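Local coordinates for protein diol-dehydratase (Roseburia inulinivorans, PDB 5I2A) that dehydrates 1,2-propanediol as a B12-independent enzyme of the glycyl radical family, at residues I74-Y88 with Q267-S281. Numbering follows the deposited sequence.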
ATOM      1  N   ILE A  74     -30.775  27.224   5.059  1.00 17.86           N
ATOM      2  CA  ILE A  74     -29.725  26.211   5.174  1.00 17.65           C
ATOM      3  C   ILE A  74     -28.592  26.618   4.255  1.00 14.06           C
ATOM      4  O   ILE A  74     -28.813  26.850   3.063  1.00 18.81           O
ATOM      5  CB  ILE A  74     -30.232  24.799   4.783  1.00 20.76           C
ATOM      6  CG1 ILE A  74     -31.438  24.415   5.633  1.00 17.48           C
ATOM      7  CG2 ILE A  74     -29.101  23.748   4.889  1.00 15.38           C
ATOM      8  CD1 ILE A  74     -31.151  24.324   7.124  1.00 15.93           C
ATOM      9  N   VAL A  75     -27.392  26.738   4.798  1.00 15.29           N
ATOM     10  CA  VAL A  75     -26.271  27.245   4.012  1.00 15.88           C
ATOM     11  C   VAL A  75     -25.186  26.190   3.788  1.00 15.73           C
ATOM     12  O   VAL A  75     -25.108  25.187   4.505  1.00 17.21           O
ATOM     13  CB  VAL A  75     -25.646  28.492   4.682  1.00 18.32           C
ATOM     14  CG1 VAL A  75     -26.741  29.540   4.941  1.00 17.93           C
ATOM     15  CG2 VAL A  75     -24.956  28.118   5.989  1.00 14.10           C
ATOM     16  N   GLY A  76     -24.353  26.438   2.789  1.00 16.84           N
ATOM     17  CA  GLY A  76     -23.300  25.517   2.408  1.00 16.38           C
ATOM     18  C   GLY A  76     -23.317  25.352   0.902  1.00 15.72           C
ATOM     19  O   GLY A  76     -24.202  24.723   0.339  1.00 14.83           O
ATOM     20  N   SER A  77     -22.332  25.942   0.252  1.00 12.26           N
ATOM     21  CA  SER A  77     -22.222  25.889  -1.193  1.00 14.65           C
ATOM     22  C   SER A  77     -20.804  25.490  -1.545  1.00 15.04           C
ATOM     23  O   SER A  77     -19.859  25.991  -0.948  1.00 15.69           O
ATOM     24  CB  SER A  77     -22.561  27.245  -1.839  1.00 14.58           C
ATOM     25  OG  SER A  77     -23.934  27.582  -1.692  1.00 17.06           O
ATOM     26  N   THR A  78     -20.663  24.606  -2.523  1.00 15.87           N
ATOM     27  CA  THR A  78     -19.355  24.080  -2.888  1.00 16.42           C
ATOM     28  C   THR A  78     -18.723  24.923  -4.008  1.00 16.14           C
ATOM     29  O   THR A  78     -17.504  25.003  -4.123  1.00 14.96           O
ATOM     30  CB  THR A  78     -19.485  22.577  -3.272  1.00 13.77           C
ATOM     31  OG1 THR A  78     -19.796  21.834  -2.092  1.00 12.91           O
ATOM     32  CG2 THR A  78     -18.198  22.010  -3.890  1.00 11.26           C
ATOM     33  N   THR A  79     -19.559  25.587  -4.801  1.00 14.81           N
ATOM     34  CA  THR A  79     -19.073  26.514  -5.817  1.00 15.13           C
ATOM     35  C   THR A  79     -19.734  27.893  -5.683  1.00 18.73           C
ATOM     36  O   THR A  79     -20.824  28.021  -5.149  1.00 17.45           O
ATOM     37  CB  THR A  79     -19.337  25.995  -7.230  1.00 16.49           C
ATOM     38  OG1 THR A  79     -20.717  25.650  -7.338  1.00 16.16           O
ATOM     39  CG2 THR A  79     -18.485  24.756  -7.525  1.00 14.73           C
ATOM     40  N   ILE A  80     -19.075  28.925  -6.187  1.00 19.43           N
ATOM     41  CA  ILE A  80     -19.684  30.241  -6.187  1.00 16.47           C
ATOM     42  C   ILE A  80     -20.866  30.226  -7.155  1.00 18.14           C
ATOM     43  O   ILE A  80     -21.960  30.648  -6.801  1.00 17.10           O
ATOM     44  CB  ILE A  80     -18.684  31.322  -6.555  1.00 16.92           C
ATOM     45  CG1 ILE A  80     -17.571  31.356  -5.506  1.00 16.74           C
ATOM     46  CG2 ILE A  80     -19.379  32.697  -6.650  1.00 19.22           C
ATOM     47  CD1 ILE A  80     -18.112  31.468  -4.063  1.00 18.50           C
ATOM     48  N   ALA A  81     -20.660  29.694  -8.354  1.00 16.48           N
ATOM     49  CA  ALA A  81     -21.756  29.552  -9.310  1.00 15.10           C
ATOM     50  C   ALA A  81     -22.724  28.463  -8.864  1.00 16.59           C
ATOM     51  O   ALA A  81     -22.312  27.343  -8.623  1.00 18.26           O
ATOM     52  CB  ALA A  81     -21.228  29.245 -10.688  1.00 16.24           C
ATOM     53  N   PRO A  82     -24.022  28.791  -8.758  1.00 14.79           N
ATOM     54  CA  PRO A  82     -25.016  27.764  -8.430  1.00 15.19           C
ATOM     55  C   PRO A  82     -25.006  26.622  -9.449  1.00 14.89           C
ATOM     56  O   PRO A  82     -24.811  26.870 -10.634  1.00 16.41           O
ATOM     57  CB  PRO A  82     -26.342  28.526  -8.467  1.00 17.12           C
ATOM     58  CG  PRO A  82     -25.946  29.997  -8.241  1.00 15.52           C
ATOM     59  CD  PRO A  82     -24.630  30.120  -8.958  1.00 17.04           C
ATOM     60  N   ARG A  83     -25.184  25.394  -8.965  1.00 14.07           N
ATOM     61  CA  ARG A  83     -25.161  24.193  -9.811  1.00 15.31           C
ATOM     62  C   ARG A  83     -23.827  24.006 -10.532  1.00 13.71           C
ATOM     63  O   ARG A  83     -23.748  23.292 -11.523  1.00 16.66           O
ATOM     64  CB  ARG A  83     -26.306  24.216 -10.827  1.00 12.06           C
ATOM     65  CG  ARG A  83     -27.686  24.202 -10.158  1.00 14.65           C
ATOM     66  CD  ARG A  83     -28.815  24.194 -11.166  1.00 16.83           C
ATOM     67  NE  ARG A  83     -28.905  22.944 -11.905  1.00 17.54           N
ATOM     68  CZ  ARG A  83     -28.777  22.838 -13.225  1.00 19.31           C
ATOM     69  NH1 ARG A  83     -28.553  23.922 -13.968  1.00 14.38           N
ATOM     70  NH2 ARG A  83     -28.893  21.642 -13.802  1.00 18.27           N
ATOM     71  N   GLY A  84     -22.786  24.651 -10.021  1.00 13.57           N
ATOM     72  CA  GLY A  84     -21.465  24.526 -10.589  1.00 12.22           C
ATOM     73  C   GLY A  84     -20.776  23.291 -10.035  1.00 15.01           C
ATOM     74  O   GLY A  84     -21.374  22.534  -9.265  1.00 13.62           O
ATOM     75  N   CYS A  85     -19.530  23.067 -10.435  1.00 13.88           N
ATOM     76  CA  CYS A  85     -18.756  21.996  -9.828  1.00 15.34           C
ATOM     77  C   CYS A  85     -17.296  22.379  -9.660  1.00 14.19           C
ATOM     78  O   CYS A  85     -16.753  23.190 -10.417  1.00 16.38           O
ATOM     79  CB  CYS A  85     -18.864  20.709 -10.654  1.00 10.69           C
ATOM     80  SG  CYS A  85     -18.036  20.787 -12.271  1.00 16.26           S
ATOM     81  N   GLN A  86     -16.681  21.803  -8.638  1.00 14.30           N
ATOM     82  CA  GLN A  86     -15.228  21.775  -8.519  1.00 15.14           C
ATOM     83  C   GLN A  86     -14.695  20.635  -9.378  1.00 15.07           C
ATOM     84  O   GLN A  86     -15.481  19.915  -9.994  1.00 16.21           O
ATOM     85  CB  GLN A  86     -14.807  21.596  -7.065  1.00 12.93           C
ATOM     86  CG  GLN A  86     -15.247  22.738  -6.133  1.00 14.54           C
ATOM     87  CD  GLN A  86     -14.553  24.065  -6.432  1.00 16.67           C
ATOM     88  OE1 GLN A  86     -13.532  24.104  -7.114  1.00 15.80           O
ATOM     89  NE2 GLN A  86     -15.112  25.162  -5.911  1.00 17.17           N
ATOM     90  N   THR A  87     -13.372  20.473  -9.413  1.00 12.75           N
ATOM     91  CA  THR A  87     -12.745  19.372 -10.137  1.00 15.36           C
ATOM     92  C   THR A  87     -11.903  18.504  -9.197  1.00 13.64           C
ATOM     93  O   THR A  87     -11.573  18.911  -8.090  1.00 14.48           O
ATOM     94  CB  THR A  87     -11.850  19.865 -11.299  1.00 13.66           C
ATOM     95  OG1 THR A  87     -10.733  20.595 -10.779  1.00 15.42           O
ATOM     96  CG2 THR A  87     -12.647  20.767 -12.250  1.00 14.30           C
ATOM     97  N   TYR A  88     -11.604  17.292  -9.642  1.00 13.06           N
ATOM     98  CA  TYR A  88     -11.041  16.263  -8.778  1.00 11.92           C
ATOM     99  C   TYR A  88      -9.877  15.571  -9.506  1.00 13.98           C
ATOM    100  O   TYR A  88      -9.972  14.408  -9.914  1.00 14.38           O
ATOM    101  CB  TYR A  88     -12.152  15.267  -8.349  1.00 12.19           C
ATOM    102  CG  TYR A  88     -13.253  15.956  -7.553  1.00 12.78           C
ATOM    103  CD1 TYR A  88     -14.173  16.788  -8.186  1.00 11.82           C
ATOM    104  CD2 TYR A  88     -13.358  15.800  -6.169  1.00 12.86           C
ATOM    105  CE1 TYR A  88     -15.145  17.461  -7.476  1.00 13.18           C
ATOM    106  CE2 TYR A  88     -14.343  16.456  -5.443  1.00 12.14           C
ATOM    107  CZ  TYR A  88     -15.238  17.289  -6.112  1.00 13.45           C
ATOM    108  OH  TYR A  88     -16.213  17.965  -5.440  1.00 15.32           O
ATOM    109  N   GLN A 267     -29.276  21.643   9.256  1.00 14.85           N
ATOM    110  CA  GLN A 267     -28.014  22.247   8.870  1.00 16.10           C
ATOM    111  C   GLN A 267     -26.866  21.261   9.038  1.00 15.27           C
ATOM    112  O   GLN A 267     -25.969  21.220   8.212  1.00 15.99           O
ATOM    113  CB  GLN A 267     -27.740  23.506   9.691  1.00 14.35           C
ATOM    114  CG  GLN A 267     -26.472  24.256   9.301  1.00 14.18           C
ATOM    115  CD  GLN A 267     -26.492  24.753   7.884  1.00 19.87           C
ATOM    116  OE1 GLN A 267     -27.214  25.707   7.542  1.00 18.65           O
ATOM    117  NE2 GLN A 267     -25.695  24.113   7.034  1.00 16.62           N
ATOM    118  N   SER A 268     -26.913  20.485  10.117  1.00 14.48           N
ATOM    119  CA  SER A 268     -25.910  19.471  10.391  1.00 18.87           C
ATOM    120  C   SER A 268     -25.927  18.403   9.299  1.00 18.48           C
ATOM    121  O   SER A 268     -24.896  18.067   8.743  1.00 15.45           O
ATOM    122  CB  SER A 268     -26.148  18.829  11.752  1.00 16.33           C
ATOM    123  OG  SER A 268     -25.052  18.028  12.108  1.00 17.60           O
ATOM    124  N   PHE A 269     -27.109  17.882   9.009  1.00 16.10           N
ATOM    125  CA  PHE A 269     -27.291  16.993   7.886  1.00 15.81           C
ATOM    126  C   PHE A 269     -26.696  17.574   6.610  1.00 16.65           C
ATOM    127  O   PHE A 269     -25.930  16.892   5.922  1.00 17.86           O
ATOM    128  CB  PHE A 269     -28.764  16.689   7.650  1.00 14.63           C
ATOM    129  CG  PHE A 269     -29.041  16.169   6.281  1.00 16.83           C
ATOM    130  CD1 PHE A 269     -28.828  14.835   5.983  1.00 13.50           C
ATOM    131  CD2 PHE A 269     -29.468  17.014   5.275  1.00 14.26           C
ATOM    132  CE1 PHE A 269     -29.057  14.350   4.723  1.00 13.66           C
ATOM    133  CE2 PHE A 269     -29.700  16.530   4.009  1.00 16.64           C
ATOM    134  CZ  PHE A 269     -29.494  15.192   3.734  1.00 17.48           C
ATOM    135  N   TRP A 270     -27.037  18.819   6.289  1.00 13.23           N
ATOM    136  CA  TRP A 270     -26.608  19.363   5.006  1.00 16.35           C
ATOM    137  C   TRP A 270     -25.080  19.483   4.929  1.00 16.48           C
ATOM    138  O   TRP A 270     -24.502  19.171   3.910  1.00 15.20           O
ATOM    139  CB  TRP A 270     -27.233  20.731   4.689  1.00 13.34           C
ATOM    140  CG  TRP A 270     -26.662  21.257   3.397  1.00 14.32           C
ATOM    141  CD1 TRP A 270     -25.832  22.320   3.236  1.00 14.11           C
ATOM    142  CD2 TRP A 270     -26.812  20.664   2.096  1.00 14.44           C
ATOM    143  NE1 TRP A 270     -25.485  22.453   1.908  1.00 15.17           N
ATOM    144  CE2 TRP A 270     -26.069  21.441   1.193  1.00 14.54           C
ATOM    145  CE3 TRP A 270     -27.518  19.553   1.611  1.00 16.07           C
ATOM    146  CZ2 TRP A 270     -25.999  21.142  -0.167  1.00 10.34           C
ATOM    147  CZ3 TRP A 270     -27.459  19.262   0.261  1.00 12.79           C
ATOM    148  CH2 TRP A 270     -26.707  20.056  -0.614  1.00 14.15           C
ATOM    149  N   PHE A 271     -24.435  19.943   5.993  1.00 16.81           N
ATOM    150  CA  PHE A 271     -22.971  20.038   5.993  1.00 15.52           C
ATOM    151  C   PHE A 271     -22.328  18.668   5.715  1.00 11.77           C
ATOM    152  O   PHE A 271     -21.372  18.574   4.961  1.00 13.45           O
ATOM    153  CB  PHE A 271     -22.467  20.619   7.323  1.00 13.25           C
ATOM    154  CG  PHE A 271     -22.442  22.139   7.358  1.00 17.73           C
ATOM    155  CD1 PHE A 271     -22.044  22.871   6.250  1.00 15.17           C
ATOM    156  CD2 PHE A 271     -22.826  22.826   8.500  1.00 14.99           C
ATOM    157  CE1 PHE A 271     -22.016  24.263   6.281  1.00 17.79           C
ATOM    158  CE2 PHE A 271     -22.800  24.220   8.542  1.00 16.38           C
ATOM    159  CZ  PHE A 271     -22.400  24.939   7.441  1.00 17.52           C
ATOM    160  N   ILE A 272     -22.874  17.609   6.298  1.00 13.14           N
ATOM    161  CA  ILE A 272     -22.331  16.280   6.057  1.00 15.36           C
ATOM    162  C   ILE A 272     -22.557  15.885   4.593  1.00 16.00           C
ATOM    163  O   ILE A 272     -21.621  15.450   3.922  1.00 14.13           O
ATOM    164  CB  ILE A 272     -22.942  15.223   6.995  1.00 13.32           C
ATOM    165  CG1 ILE A 272     -22.617  15.559   8.453  1.00 13.92           C
ATOM    166  CG2 ILE A 272     -22.412  13.852   6.643  1.00 13.67           C
ATOM    167  CD1 ILE A 272     -21.101  15.741   8.734  1.00 13.79           C
ATOM    168  N   GLN A 273     -23.782  16.075   4.102  1.00 16.39           N
ATOM    169  CA  GLN A 273     -24.119  15.794   2.702  1.00 16.15           C
ATOM    170  C   GLN A 273     -23.184  16.522   1.745  1.00 14.84           C
ATOM    171  O   GLN A 273     -22.755  15.965   0.737  1.00 14.00           O
ATOM    172  CB  GLN A 273     -25.564  16.197   2.392  1.00 14.61           C
ATOM    173  CG  GLN A 273     -26.040  15.811   0.990  1.00 15.21           C
ATOM    174  CD  GLN A 273     -26.242  14.300   0.823  1.00 15.86           C
ATOM    175  OE1 GLN A 273     -26.266  13.550   1.802  1.00 13.77           O
ATOM    176  NE2 GLN A 273     -26.393  13.857  -0.425  1.00 11.10           N
ATOM    177  N   GLN A 274     -22.888  17.774   2.064  1.00 13.40           N
ATOM    178  CA  GLN A 274     -22.057  18.598   1.211  1.00 14.95           C
ATOM    179  C   GLN A 274     -20.574  18.206   1.260  1.00 17.03           C
ATOM    180  O   GLN A 274     -19.964  17.977   0.217  1.00 14.22           O
ATOM    181  CB  GLN A 274     -22.203  20.078   1.582  1.00 13.22           C
ATOM    182  CG  GLN A 274     -21.438  21.000   0.636  1.00 14.92           C
ATOM    183  CD  GLN A 274     -21.182  22.386   1.228  1.00 15.42           C
ATOM    184  OE1 GLN A 274     -21.546  22.662   2.369  1.00 15.37           O
ATOM    185  NE2 GLN A 274     -20.557  23.254   0.448  1.00 12.07           N
ATOM    186  N   VAL A 275     -19.994  18.123   2.457  1.00 13.44           N
ATOM    187  CA  VAL A 275     -18.539  17.972   2.523  1.00 15.29           C
ATOM    188  C   VAL A 275     -18.082  16.584   2.063  1.00 15.34           C
ATOM    189  O   VAL A 275     -16.971  16.447   1.573  1.00 14.87           O
ATOM    190  CB  VAL A 275     -17.967  18.245   3.937  1.00 15.67           C
ATOM    191  CG1 VAL A 275     -18.250  19.686   4.356  1.00 15.38           C
ATOM    192  CG2 VAL A 275     -18.484  17.222   4.963  1.00 14.08           C
ATOM    193  N   LEU A 276     -18.940  15.573   2.200  1.00 13.87           N
ATOM    194  CA  LEU A 276     -18.642  14.250   1.661  1.00 15.01           C
ATOM    195  C   LEU A 276     -18.318  14.365   0.175  1.00 12.65           C
ATOM    196  O   LEU A 276     -17.468  13.645  -0.329  1.00 11.20           O
ATOM    197  CB  LEU A 276     -19.805  13.278   1.881  1.00 10.44           C
ATOM    198  CG  LEU A 276     -19.967  12.737   3.307  1.00 13.10           C
ATOM    199  CD1 LEU A 276     -21.277  11.992   3.430  1.00 12.69           C
ATOM    200  CD2 LEU A 276     -18.789  11.829   3.702  1.00 12.73           C
ATOM    201  N   GLN A 277     -18.985  15.296  -0.506  1.00 13.34           N
ATOM    202  CA  GLN A 277     -18.839  15.445  -1.953  1.00 13.17           C
ATOM    203  C   GLN A 277     -17.787  16.492  -2.336  1.00 14.98           C
ATOM    204  O   GLN A 277     -17.503  16.711  -3.513  1.00 14.20           O
ATOM    205  CB  GLN A 277     -20.208  15.756  -2.573  1.00 11.33           C
ATOM    206  CG  GLN A 277     -21.158  14.565  -2.334  1.00 10.25           C
ATOM    207  CD  GLN A 277     -22.529  14.749  -2.897  1.00 13.68           C
ATOM    208  OE1 GLN A 277     -22.762  14.494  -4.072  1.00 15.26           O
ATOM    209  NE2 GLN A 277     -23.466  15.166  -2.050  1.00 13.87           N
ATOM    210  N   ILE A 278     -17.204  17.111  -1.321  1.00 14.45           N
ATOM    211  CA  ILE A 278     -15.967  17.857  -1.473  1.00 13.29           C
ATOM    212  C   ILE A 278     -14.778  16.901  -1.266  1.00 11.47           C
ATOM    213  O   ILE A 278     -13.816  16.936  -2.016  1.00 13.22           O
ATOM    214  CB  ILE A 278     -15.898  19.034  -0.472  1.00 13.19           C
ATOM    215  CG1 ILE A 278     -16.938  20.103  -0.830  1.00 15.59           C
ATOM    216  CG2 ILE A 278     -14.500  19.646  -0.422  1.00 13.29           C
ATOM    217  CD1 ILE A 278     -16.995  21.246   0.188  1.00 16.66           C
ATOM    218  N   GLU A 279     -14.871  16.041  -0.256  1.00 11.51           N
ATOM    219  CA  GLU A 279     -13.813  15.076   0.038  1.00 12.78           C
ATOM    220  C   GLU A 279     -13.555  14.180  -1.162  1.00 13.22           C
ATOM    221  O   GLU A 279     -12.414  13.919  -1.504  1.00 13.41           O
ATOM    222  CB  GLU A 279     -14.151  14.202   1.262  1.00 12.49           C
ATOM    223  CG  GLU A 279     -12.964  13.307   1.655  1.00 15.09           C
ATOM    224  CD  GLU A 279     -13.254  12.332   2.794  1.00 15.94           C
ATOM    225  OE1 GLU A 279     -14.409  11.863   2.918  1.00 14.34           O
ATOM    226  OE2 GLU A 279     -12.305  12.058   3.568  1.00 14.30           O
ATOM    227  N   SER A 280     -14.633  13.729  -1.800  1.00 13.62           N
ATOM    228  CA  SER A 280     -14.545  12.899  -2.993  1.00 13.75           C
ATOM    229  C   SER A 280     -15.662  13.234  -3.977  1.00 13.43           C
ATOM    230  O   SER A 280     -16.733  13.663  -3.569  1.00 13.32           O
ATOM    231  CB  SER A 280     -14.613  11.414  -2.618  1.00 12.45           C
ATOM    232  OG  SER A 280     -14.716  10.619  -3.774  1.00 11.99           O
ATOM    233  N   SER A 281     -15.417  13.011  -5.261  1.00 13.07           N
ATOM    234  CA  SER A 281     -16.431  13.236  -6.299  1.00 11.57           C
ATOM    235  C   SER A 281     -17.364  12.045  -6.526  1.00 10.52           C
ATOM    236  O   SER A 281     -18.176  12.070  -7.447  1.00 14.92           O
ATOM    237  CB  SER A 281     -15.760  13.599  -7.629  1.00 13.24           C
ATOM    238  OG  SER A 281     -14.738  12.672  -7.937  1.00 13.57           O
TER
HETATM  239  O   HOH W   1     -20.007  19.261  -2.452  1.00 13.40           O
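Thr78 OG1 is gripped by two partners: Gln274 NE2, which donates a 3.0 Å bond, and a water 2.6 Å from OG1 that also donates to the Gln274 backbone O. This is where an irregular loop lies along helix 262-279 in the pyruvate formate lyase-like part of a glycyl radical enzyme, with helices 49-63, 200-233 and 238-253 around it. Gln274 OE1, buried with no partner, sits 3.4 Å from Gly76 CA; a CB on Gly76 would collide there. One turn back, Trp270 reaches Gly76 O through NE1 at 3.0 Å, with that oxygen near the indole plane; Lys322 NZ also hydrogen-bonds to it. Gln267 bends at chi2 (61°) to pair its amide with the Val75 backbone: OE1 takes Val75 N, NE2 donates to Val75 O at 2.8 Å, and NE2 itself lies over the centre of the Phe271 ring. At the other end, Tyr88 OH donates to Gln277 O in the last helical turn, 2.6 Å away. Ser281 CB stands over the Tyr88 ring face in a CH-pi contact, 3.5 Å from its centroid. A leucine here, lacking hydroxyl and ring, would probably leave Gln277 O without this donor and open a gap beside Ser281 CB. Ile278 O lies at the ring's edge, 3.5 Å from Tyr88 CE2.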